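PDB 6C9B: PLP-Dependent L-Arginine Hydroxylase MppP from Streptomyces wadayamensis, which catalyses the PLP-dependent oxidation of L-arginine, acting as an oxidase rather than an oxygenase, to form 4-hydroxy-2-ketoarginine and 2-ketoarginine. Local coordinates for residues P113-I118 and P158-G163; T189-F194 and S307-V312; E9-W14 and R337-A342. All coordinates share one frame; numbering follows the deposited sequence.

Interaction 1: P113-I118 and P158-G163; sequences PTFDNI and PNNPTG. With EGV ((4S)-5-carbamimidamido-4-hydroxy-2-oxopentanoic acid), chain F.
The carboxamide of Asn159 bonds both a backbone and a side chain across the contact. Its ND2 donates to Pro113 O over 2.8 Å, almost straight at 170° and with the acceptor in the amide plane, while its OD1 accepts from Thr114 OG1, also at 2.8 Å and in the plane of the carbonyl. Thr114 OG1 stands anti to its backbone nitrogen (chi1 -159°), which sets it toward Asn159; Asn159 CG, likewise anti (chi1 -162°), is carried out toward 113-114. ND2 has a second acceptor in Glu134. Alongside, Thr114 CA makes a C-H...O contact of 3.1 Å with Asn160 O. Both segments follow parallel strands of the large sheet, 107-112 and 152-156, and the Pro-Asn-Asn-Pro-Thr-Gly sequence, with a cis bond before Pro161, fits the Asn-Pro loop of class I aminotransferases. Asn160 ND2 bonds O3 of the PLP-lysine at position 221, as the equivalent asparagine does in that family, and EGV O11 at 3.1 Å. Phe115 supplies the neighbouring wall: one ring face lies under the keto end of EGV, with O13 3.0 Å from CZ, and Asn117 N covers the opposite face. Farther out, Pro113 CG meets Thr162 CG2 at 4.0 Å.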
loop_
_atom_site.group_PDB
_atom_site.type_symbol
_atom_site.label_atom_id
_atom_site.label_comp_id
_atom_site.label_asym_id
_atom_site.label_seq_id
_atom_site.Cartn_x
_atom_site.Cartn_y
_atom_site.Cartn_z
ATOM N N PRO B 113 -14.629 -10.125 18.665
ATOM C CA PRO B 113 -14.330 -10.031 17.241
ATOM C C PRO B 113 -13.579 -8.763 16.911
ATOM O O PRO B 113 -13.529 -7.826 17.725
ATOM C CB PRO B 113 -15.718 -10.027 16.605
ATOM C CG PRO B 113 -16.533 -9.254 17.625
ATOM C CD PRO B 113 -16.030 -9.757 18.957
ATOM N N THR B 114 -12.995 -8.718 15.716
ATOM C CA THR B 114 -12.454 -7.477 15.175
ATOM C C THR B 114 -12.328 -7.662 13.670
ATOM O O THR B 114 -12.584 -8.743 13.132
ATOM C CB THR B 114 -11.137 -7.064 15.867
ATOM O OG1 THR B 114 -10.913 -5.653 15.669
ATOM C CG2 THR B 114 -9.946 -7.854 15.392
ATOM N N PHE B 115 -11.944 -6.596 12.990
ATOM C CA PHE B 115 -11.786 -6.647 11.541
ATOM C C PHE B 115 -10.748 -7.717 11.186
ATOM O O PHE B 115 -9.648 -7.739 11.753
ATOM C CB PHE B 115 -11.364 -5.267 11.031
ATOM C CG PHE B 115 -10.999 -5.237 9.580
ATOM C CD1 PHE B 115 -11.730 -5.962 8.648
ATOM C CD2 PHE B 115 -9.922 -4.474 9.148
ATOM C CE1 PHE B 115 -11.389 -5.937 7.298
ATOM C CE2 PHE B 115 -9.585 -4.427 7.808
ATOM C CZ PHE B 115 -10.316 -5.170 6.880
ATOM N N ASP B 116 -11.113 -8.627 10.285
ATOM C CA ASP B 116 -10.400 -9.901 10.235
ATOM C C ASP B 116 -9.014 -9.759 9.641
ATOM O O ASP B 116 -8.159 -10.623 9.906
ATOM C CB ASP B 116 -11.210 -11.005 9.502
ATOM C CG ASP B 116 -11.440 -10.744 7.985
ATOM O OD1 ASP B 116 -11.265 -9.615 7.509
ATOM O OD2 ASP B 116 -11.800 -11.717 7.286
ATOM N N ASN B 117 -8.712 -8.670 8.937
ATOM C CA ASN B 117 -7.398 -8.658 8.331
ATOM C C ASN B 117 -6.318 -8.393 9.381
ATOM O O ASN B 117 -5.170 -8.790 9.163
ATOM C CB ASN B 117 -7.328 -7.701 7.145
ATOM C CG ASN B 117 -7.067 -6.307 7.524
ATOM O OD1 ASN B 117 -7.366 -5.872 8.632
ATOM N ND2 ASN B 117 -6.521 -5.554 6.574
ATOM N N ILE B 118 -6.675 -7.824 10.543
ATOM C CA ILE B 118 -5.711 -7.710 11.644
ATOM C C ILE B 118 -5.223 -9.098 12.033
ATOM O O ILE B 118 -4.014 -9.367 12.104
ATOM C CB ILE B 118 -6.331 -6.974 12.847
ATOM C CG1 ILE B 118 -6.632 -5.504 12.505
ATOM C CG2 ILE B 118 -5.380 -6.988 14.034
ATOM C CD1 ILE B 118 -7.572 -4.823 13.481
ATOM N N PRO B 158 -12.390 2.752 18.358
ATOM C CA PRO B 158 -13.627 1.973 18.482
ATOM C C PRO B 158 -13.527 0.693 17.699
ATOM O O PRO B 158 -12.892 0.641 16.632
ATOM C CB PRO B 158 -14.698 2.906 17.910
ATOM C CG PRO B 158 -14.105 4.272 18.035
ATOM C CD PRO B 158 -12.642 4.073 17.776
ATOM N N ASN B 159 -14.100 -0.378 18.234
ATOM C CA ASN B 159 -13.921 -1.647 17.553
ATOM C C ASN B 159 -14.753 -1.674 16.283
ATOM O O ASN B 159 -15.810 -1.034 16.176
ATOM C CB ASN B 159 -14.290 -2.825 18.444
ATOM C CG ASN B 159 -13.711 -4.158 17.929
ATOM O OD1 ASN B 159 -12.841 -4.200 17.011
ATOM N ND2 ASN B 159 -14.169 -5.249 18.512
ATOM N N ASN B 160 -14.244 -2.402 15.327
ATOM C CA ASN B 160 -14.934 -2.782 14.092
ATOM C C ASN B 160 -15.122 -4.274 14.226
ATOM O O ASN B 160 -14.124 -5.006 14.216
ATOM C CB ASN B 160 -14.064 -2.436 12.886
ATOM C CG ASN B 160 -14.685 -2.807 11.585
ATOM O OD1 ASN B 160 -15.781 -3.371 11.523
ATOM N ND2 ASN B 160 -14.013 -2.435 10.519
ATOM N N PRO B 161 -16.344 -4.800 14.363
ATOM C CA PRO B 161 -17.622 -4.224 13.936
ATOM C C PRO B 161 -18.552 -3.665 15.002
ATOM O O PRO B 161 -19.649 -3.193 14.702
ATOM C CB PRO B 161 -18.281 -5.430 13.259
ATOM C CG PRO B 161 -17.864 -6.569 14.144
ATOM C CD PRO B 161 -16.438 -6.264 14.528
ATOM N N THR B 162 -18.142 -3.687 16.259
ATOM C CA THR B 162 -19.082 -3.480 17.343
ATOM C C THR B 162 -19.226 -2.029 17.774
ATOM O O THR B 162 -20.182 -1.707 18.492
ATOM C CB THR B 162 -18.650 -4.261 18.579
ATOM O OG1 THR B 162 -17.462 -3.642 19.096
ATOM C CG2 THR B 162 -18.414 -5.739 18.273
ATOM N N GLY B 163 -18.293 -1.168 17.394
ATOM C CA GLY B 163 -18.272 0.212 17.852
ATOM C C GLY B 163 -17.842 0.420 19.285
ATOM O O GLY B 163 -17.871 1.559 19.764
HETATM C C10 EGV F . -14.332 -2.783 6.436
HETATM C C02 EGV F . -10.514 -3.438 3.197
HETATM C C03 EGV F . -8.569 -4.928 3.683
HETATM C C06 EGV F . -10.950 -2.810 4.506
HETATM C C07 EGV F . -12.322 -3.420 4.871
HETATM C C09 EGV F . -12.835 -2.998 6.272
HETATM N N01 EGV F . -9.953 -4.771 3.368
HETATM N N04 EGV F . -8.024 -6.226 3.838
HETATM N N05 EGV F . -7.809 -3.868 3.867
HETATM O O08 EGV F . -11.073 -1.455 4.353
HETATM O O11 EGV F . -14.701 -2.296 7.488
HETATM O O12 EGV F . -15.145 -3.083 5.540
HETATM O O13 EGV F . -12.088 -2.836 7.232
#

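Interaction 2: T189-F194 and S307-V312; sequences TSFRGF and SSVERV
Phe194 turns one ring face to Ser308, whose CB sits over it as a CH-pi contact: 3.8 Å from the ring centroid and 25° off the normal. The offset is toward the rim, since Ser308 CB comes closest to Phe194 CZ, at 3.4 Å. Ser308 OG reaches the same end of the ring, 3.5 Å from Phe194 CE2. Phe191 makes the other half of the contact. Its ring meets Ser307 CB at CD2, 3.6 Å away, and Val309 CG2 at CE2, 3.8 Å away, the Phe191 and Val309 side chains crossing at about a right angle. A weak bond from Val309 N to Ser307 OG, 3.3 Å long, reaches back over Ser308 where the chain enters its strand. Both phenylalanines direct CB toward 307-312, and after the type I turn from Thr189 to Arg192 the backbone bond from Phe194 N to Phe191 O, 3.1 Å long, keeps them close. Phe191 also packs on Asn160 of the product pocket. The contact thus joins the loop after strand 184-188 of the large sheet to strand 309-314 of the smaller one, with Leu277 and Ile281 of helix 256-291 against Phe194 and Arg352 of strand 350-354 beside Val309.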
loop_
_atom_site.group_PDB
_atom_site.type_symbol
_atom_site.label_atom_id
_atom_site.label_comp_id
_atom_site.label_asym_id
_atom_site.label_seq_id
_atom_site.Cartn_x
_atom_site.Cartn_y
_atom_site.Cartn_z
ATOM N N THR B 189 -7.006 2.530 15.598
ATOM C CA THR B 189 -7.987 3.583 15.893
ATOM C C THR B 189 -8.637 4.145 14.628
ATOM O O THR B 189 -9.025 5.317 14.577
ATOM C CB THR B 189 -7.319 4.687 16.714
ATOM O OG1 THR B 189 -6.185 5.196 16.016
ATOM C CG2 THR B 189 -6.835 4.122 18.059
ATOM N N SER B 190 -8.820 3.295 13.613
ATOM C CA SER B 190 -9.450 3.703 12.363
ATOM C C SER B 190 -10.779 4.425 12.566
ATOM O O SER B 190 -11.093 5.374 11.829
ATOM C CB SER B 190 -9.674 2.464 11.497
ATOM O OG SER B 190 -10.344 2.815 10.297
ATOM N N PHE B 191 -11.594 3.955 13.503
ATOM C CA PHE B 191 -12.930 4.498 13.694
ATOM C C PHE B 191 -12.943 5.675 14.672
ATOM O O PHE B 191 -14.023 6.140 15.043
ATOM C CB PHE B 191 -13.885 3.407 14.197
ATOM C CG PHE B 191 -14.430 2.470 13.132
ATOM C CD1 PHE B 191 -14.099 2.589 11.798
ATOM C CD2 PHE B 191 -15.339 1.476 13.504
ATOM C CE1 PHE B 191 -14.657 1.716 10.841
ATOM C CE2 PHE B 191 -15.879 0.618 12.576
ATOM C CZ PHE B 191 -15.542 0.746 11.231
ATOM N N ARG B 192 -11.774 6.161 15.090
ATOM C CA ARG B 192 -11.693 7.212 16.100
ATOM C C ARG B 192 -12.624 8.379 15.787
ATOM O O ARG B 192 -13.341 8.868 16.663
ATOM C CB ARG B 192 -10.257 7.722 16.226
ATOM C CG ARG B 192 -10.100 8.726 17.366
ATOM C CD ARG B 192 -8.769 9.449 17.315
ATOM N NE ARG B 192 -7.595 8.613 17.587
ATOM C CZ ARG B 192 -7.229 8.175 18.786
ATOM N NH1 ARG B 192 -6.093 7.507 18.901
ATOM N NH2 ARG B 192 -7.988 8.368 19.864
ATOM N N GLY B 193 -12.604 8.864 14.543
ATOM C CA GLY B 193 -13.329 10.089 14.240
ATOM C C GLY B 193 -14.837 10.002 14.402
ATOM O O GLY B 193 -15.494 11.042 14.561
ATOM N N PHE B 194 -15.397 8.796 14.410
ATOM C CA PHE B 194 -16.843 8.653 14.511
ATOM C C PHE B 194 -17.406 8.833 15.917
ATOM O O PHE B 194 -18.597 9.152 16.049
ATOM C CB PHE B 194 -17.293 7.291 13.990
ATOM C CG PHE B 194 -17.133 7.149 12.525
ATOM C CD1 PHE B 194 -17.914 7.887 11.644
ATOM C CD2 PHE B 194 -16.167 6.314 12.018
ATOM C CE1 PHE B 194 -17.725 7.762 10.287
ATOM C CE2 PHE B 194 -15.989 6.196 10.650
ATOM C CZ PHE B 194 -16.760 6.907 9.808
ATOM N N SER B 307 -20.329 4.014 15.328
ATOM C CA SER B 307 -19.449 3.809 14.196
ATOM C C SER B 307 -20.250 3.754 12.894
ATOM O O SER B 307 -21.487 3.710 12.877
ATOM C CB SER B 307 -18.647 2.529 14.384
ATOM O OG SER B 307 -19.383 1.439 13.878
ATOM N N SER B 308 -19.519 3.733 11.792
ATOM C CA SER B 308 -20.113 3.811 10.465
ATOM C C SER B 308 -20.527 2.459 9.919
ATOM O O SER B 308 -20.841 2.354 8.736
ATOM C CB SER B 308 -19.145 4.455 9.479
ATOM O OG SER B 308 -17.958 3.667 9.357
ATOM N N VAL B 309 -20.510 1.418 10.742
ATOM C CA VAL B 309 -21.038 0.125 10.354
ATOM C C VAL B 309 -22.004 -0.338 11.440
ATOM O O VAL B 309 -21.918 0.074 12.595
ATOM C CB VAL B 309 -19.920 -0.904 10.116
ATOM C CG1 VAL B 309 -19.000 -0.433 8.995
ATOM C CG2 VAL B 309 -19.085 -1.143 11.421
ATOM N N GLU B 310 -22.935 -1.209 11.049
ATOM C CA GLU B 310 -24.014 -1.625 11.943
ATOM C C GLU B 310 -24.245 -3.122 11.819
ATOM O O GLU B 310 -24.577 -3.612 10.738
ATOM C CB GLU B 310 -25.307 -0.855 11.612
ATOM C CG GLU B 310 -26.535 -1.259 12.395
ATOM C CD GLU B 310 -26.563 -0.726 13.829
ATOM O OE1 GLU B 310 -25.562 -0.146 14.302
ATOM O OE2 GLU B 310 -27.599 -0.908 14.492
ATOM N N ARG B 311 -24.162 -3.830 12.941
ATOM C CA ARG B 311 -24.508 -5.249 12.989
ATOM C C ARG B 311 -26.002 -5.421 13.204
ATOM O O ARG B 311 -26.628 -4.696 13.982
ATOM C CB ARG B 311 -23.766 -5.967 14.117
ATOM C CG ARG B 311 -22.250 -5.969 13.972
ATOM C CD ARG B 311 -21.640 -7.028 14.872
ATOM N NE ARG B 311 -21.827 -6.728 16.285
ATOM C CZ ARG B 311 -21.450 -7.547 17.265
ATOM N NH1 ARG B 311 -20.903 -8.707 16.954
ATOM N NH2 ARG B 311 -21.637 -7.223 18.540
ATOM N N VAL B 312 -26.566 -6.406 12.515
ATOM C CA VAL B 312 -27.960 -6.790 12.677
ATOM C C VAL B 312 -27.990 -8.297 12.926
ATOM O O VAL B 312 -27.345 -9.060 12.202
ATOM C CB VAL B 312 -28.804 -6.407 11.444
ATOM C CG1 VAL B 312 -28.292 -7.063 10.222
ATOM C CG2 VAL B 312 -30.262 -6.778 11.670
#

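Interaction 3: E9-W14 and R337-A342; sequences ENLTQW and RQFHWA. With EGV ((4S)-5-carbamimidamido-4-hydroxy-2-oxopentanoic acid), chain F.
Leu11, in the first turn of helix 11-16, lies beside Gln338 of the 3-10 segment 337-339, their CA atoms 6.1 Å apart. The two side chains slide past each other in opposite directions, and Leu11 CG and CD2 both rest on Gln338 CB, CG at 3.5 Å. With CD1 anti to CA (chi2 167°), Leu11 places that methyl over one face of Phe339, though the exact closeness is doubtful. Gln338 is extended beyond CG, which carries CD out to the edge of the Trp14 indole; OE1 lies 3.0 Å from NE1, with amide and ring planes 75° apart. Its NE2 donates to Lys8 O. Asn10 is the N-cap: its OD1 accepts from Gln13 N at 2.9 Å, the donor lying nearly along the C=O axis. Gln13 in turn holds Glu9 twice, through Glu9 N to Gln13 OE1 at 2.9 Å and through Gln13 NE2 to Glu9 OE2 at 3.1 Å, the carboxylate using its anti lone pair. Ser248 of the second subunit receives bonds from both Asn10 ND2 and Gln13 NE2, so the helix start is also fastened across the dimer. Within the same first turn, Thr12 OG1 accepts from two nitrogens of the product, EGV N01 at 2.9 Å and EGV N04 at 3.0 Å. The arrangement is that of an N-terminal helix laid over a fold-type I PLP active site, where it covers the guanidinium end of the bound product and borders the dimer interface.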
loop_
_atom_site.group_PDB
_atom_site.type_symbol
_atom_site.label_atom_id
_atom_site.label_comp_id
_atom_site.label_asym_id
_atom_site.label_seq_id
_atom_site.Cartn_x
_atom_site.Cartn_y
_atom_site.Cartn_z
ATOM N N GLU B 9 -12.685 -16.422 1.389
ATOM C CA GLU B 9 -11.726 -16.796 2.423
ATOM C C GLU B 9 -11.641 -15.782 3.557
ATOM O O GLU B 9 -11.047 -16.088 4.598
ATOM C CB GLU B 9 -10.340 -16.971 1.795
ATOM C CG GLU B 9 -10.201 -18.207 0.921
ATOM C CD GLU B 9 -8.885 -18.241 0.163
ATOM O OE1 GLU B 9 -8.181 -19.270 0.246
ATOM O OE2 GLU B 9 -8.558 -17.236 -0.507
ATOM N N ASN B 10 -12.186 -14.586 3.376
ATOM C CA ASN B 10 -12.092 -13.531 4.379
ATOM C C ASN B 10 -13.122 -12.468 4.022
ATOM O O ASN B 10 -13.769 -12.542 2.974
ATOM C CB ASN B 10 -10.659 -12.956 4.466
ATOM C CG ASN B 10 -10.172 -12.366 3.142
ATOM O OD1 ASN B 10 -10.957 -11.810 2.378
ATOM N ND2 ASN B 10 -8.870 -12.483 2.872
ATOM N N LEU B 11 -13.296 -11.486 4.919
ATOM C CA LEU B 11 -14.352 -10.483 4.719
ATOM C C LEU B 11 -14.090 -9.639 3.472
ATOM O O LEU B 11 -15.031 -9.244 2.769
ATOM C CB LEU B 11 -14.495 -9.581 5.962
ATOM C CG LEU B 11 -14.948 -10.338 7.211
ATOM C CD1 LEU B 11 -14.755 -9.474 8.427
ATOM C CD2 LEU B 11 -16.394 -10.774 7.065
ATOM N N THR B 12 -12.821 -9.347 3.179
ATOM C CA THR B 12 -12.499 -8.547 2.001
ATOM C C THR B 12 -12.977 -9.231 0.724
ATOM O O THR B 12 -13.445 -8.568 -0.207
ATOM C CB THR B 12 -10.991 -8.277 1.969
ATOM O OG1 THR B 12 -10.640 -7.546 3.152
ATOM C CG2 THR B 12 -10.565 -7.466 0.717
ATOM N N GLN B 13 -12.893 -10.564 0.669
ATOM C CA GLN B 13 -13.364 -11.273 -0.519
ATOM C C GLN B 13 -14.885 -11.220 -0.642
ATOM O O GLN B 13 -15.407 -11.200 -1.765
ATOM C CB GLN B 13 -12.834 -12.710 -0.501
ATOM C CG GLN B 13 -11.301 -12.736 -0.655
ATOM C CD GLN B 13 -10.754 -14.129 -0.773
ATOM O OE1 GLN B 13 -11.513 -15.072 -0.947
ATOM N NE2 GLN B 13 -9.428 -14.273 -0.680
ATOM N N TRP B 14 -15.610 -11.156 0.481
ATOM C CA TRP B 14 -17.037 -10.828 0.408
ATOM C C TRP B 14 -17.248 -9.411 -0.103
ATOM O O TRP B 14 -18.233 -9.136 -0.804
ATOM C CB TRP B 14 -17.696 -10.956 1.778
ATOM C CG TRP B 14 -17.907 -12.346 2.244
ATOM C CD1 TRP B 14 -17.154 -13.032 3.157
ATOM C CD2 TRP B 14 -18.962 -13.228 1.847
ATOM N NE1 TRP B 14 -17.675 -14.291 3.344
ATOM C CE2 TRP B 14 -18.783 -14.437 2.550
ATOM C CE3 TRP B 14 -20.038 -13.112 0.963
ATOM C CZ2 TRP B 14 -19.642 -15.524 2.393
ATOM C CZ3 TRP B 14 -20.887 -14.191 0.809
ATOM C CH2 TRP B 14 -20.685 -15.382 1.519
ATOM N N ARG B 337 -19.572 -13.821 10.203
ATOM C CA ARG B 337 -18.756 -14.921 10.718
ATOM C C ARG B 337 -17.302 -14.534 10.849
ATOM O O ARG B 337 -16.664 -14.799 11.875
ATOM C CB ARG B 337 -18.846 -16.143 9.805
ATOM C CG ARG B 337 -20.050 -17.023 10.008
ATOM C CD ARG B 337 -20.034 -18.190 9.010
ATOM N NE ARG B 337 -18.867 -19.075 9.146
ATOM C CZ ARG B 337 -18.795 -20.135 9.950
ATOM N NH1 ARG B 337 -19.810 -20.464 10.735
ATOM N NH2 ARG B 337 -17.688 -20.865 9.982
ATOM N N GLN B 338 -16.747 -13.928 9.812
ATOM C CA GLN B 338 -15.292 -13.834 9.782
ATOM C C GLN B 338 -14.707 -12.726 10.655
ATOM O O GLN B 338 -13.485 -12.721 10.846
ATOM C CB GLN B 338 -14.829 -13.684 8.357
ATOM C CG GLN B 338 -14.758 -15.069 7.691
ATOM C CD GLN B 338 -15.014 -15.045 6.210
ATOM O OE1 GLN B 338 -15.830 -14.270 5.713
ATOM N NE2 GLN B 338 -14.310 -15.905 5.487
ATOM N N PHE B 339 -15.520 -11.815 11.202
ATOM C CA PHE B 339 -15.026 -10.952 12.275
ATOM C C PHE B 339 -14.707 -11.748 13.526
ATOM O O PHE B 339 -13.906 -11.303 14.359
ATOM C CB PHE B 339 -16.064 -9.897 12.646
ATOM C CG PHE B 339 -16.360 -8.909 11.556
ATOM C CD1 PHE B 339 -15.541 -7.818 11.338
ATOM C CD2 PHE B 339 -17.500 -9.054 10.786
ATOM C CE1 PHE B 339 -15.828 -6.903 10.342
ATOM C CE2 PHE B 339 -17.794 -8.142 9.788
ATOM C CZ PHE B 339 -16.960 -7.067 9.567
ATOM N N HIS B 340 -15.327 -12.911 13.681
ATOM C CA HIS B 340 -15.087 -13.763 14.846
ATOM C C HIS B 340 -13.990 -14.746 14.464
ATOM O O HIS B 340 -14.199 -15.946 14.249
ATOM C CB HIS B 340 -16.372 -14.437 15.277
ATOM C CG HIS B 340 -17.436 -13.453 15.629
ATOM N ND1 HIS B 340 -17.680 -13.054 16.927
ATOM C CD2 HIS B 340 -18.277 -12.739 14.846
ATOM C CE1 HIS B 340 -18.663 -12.167 16.928
ATOM N NE2 HIS B 340 -19.026 -11.945 15.677
ATOM N N TRP B 341 -12.789 -14.167 14.384
ATOM C CA TRP B 341 -11.644 -14.807 13.760
ATOM C C TRP B 341 -11.154 -16.017 14.555
ATOM O O TRP B 341 -10.436 -16.845 14.008
ATOM C CB TRP B 341 -10.526 -13.767 13.576
ATOM C CG TRP B 341 -10.162 -13.052 14.847
ATOM C CD1 TRP B 341 -10.609 -11.824 15.266
ATOM C CD2 TRP B 341 -9.286 -13.539 15.884
ATOM N NE1 TRP B 341 -10.076 -11.520 16.519
ATOM C CE2 TRP B 341 -9.250 -12.549 16.904
ATOM C CE3 TRP B 341 -8.531 -14.703 16.040
ATOM C CZ2 TRP B 341 -8.493 -12.704 18.076
ATOM C CZ3 TRP B 341 -7.759 -14.847 17.198
ATOM C CH2 TRP B 341 -7.766 -13.856 18.201
ATOM N N ALA B 342 -11.565 -16.158 15.809
ATOM C CA ALA B 342 -11.234 -17.334 16.610
ATOM C C ALA B 342 -12.372 -18.345 16.707
ATOM O O ALA B 342 -12.126 -19.500 17.071
ATOM C CB ALA B 342 -10.823 -16.907 18.022
HETATM C C10 EGV F . -14.332 -2.783 6.436
HETATM C C02 EGV F . -10.514 -3.438 3.197
HETATM C C03 EGV F . -8.569 -4.928 3.683
HETATM C C06 EGV F . -10.950 -2.810 4.506
HETATM C C07 EGV F . -12.322 -3.420 4.871
HETATM C C09 EGV F . -12.835 -2.998 6.272
HETATM N N01 EGV F . -9.953 -4.771 3.368
HETATM N N04 EGV F . -8.024 -6.226 3.838
HETATM N N05 EGV F . -7.809 -3.868 3.867
HETATM O O08 EGV F . -11.073 -1.455 4.353
HETATM O O11 EGV F . -14.701 -2.296 7.488
HETATM O O12 EGV F . -15.145 -3.083 5.540
HETATM O O13 EGV F . -12.088 -2.836 7.232
#

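In the fold
From the N terminus, residues 9-14 open the longest loop, which closes only when 337-342 returns in interaction 3, after 322 intervening residues. Nested within it, interaction 1 closes a short excursion between 113-118 and 158-163, joining the loops after two adjacent parallel strands of the seven-stranded sheet. Interaction 2 then follows in series, 189-194 waiting for 307-312 and tying that sheet to the five-stranded one; none of the loops cross. Interactions 1 and 2 adjoin where Pro158 CD packs on Phe191 C. Interactions 1 and 3 are linked by probable hydrogen bonds, Leu11 N to Asp116 OD2 and Thr114 N to Phe339 O, and both touch EGV. The centres of interactions 2 and 3 lie about 17 Å apart.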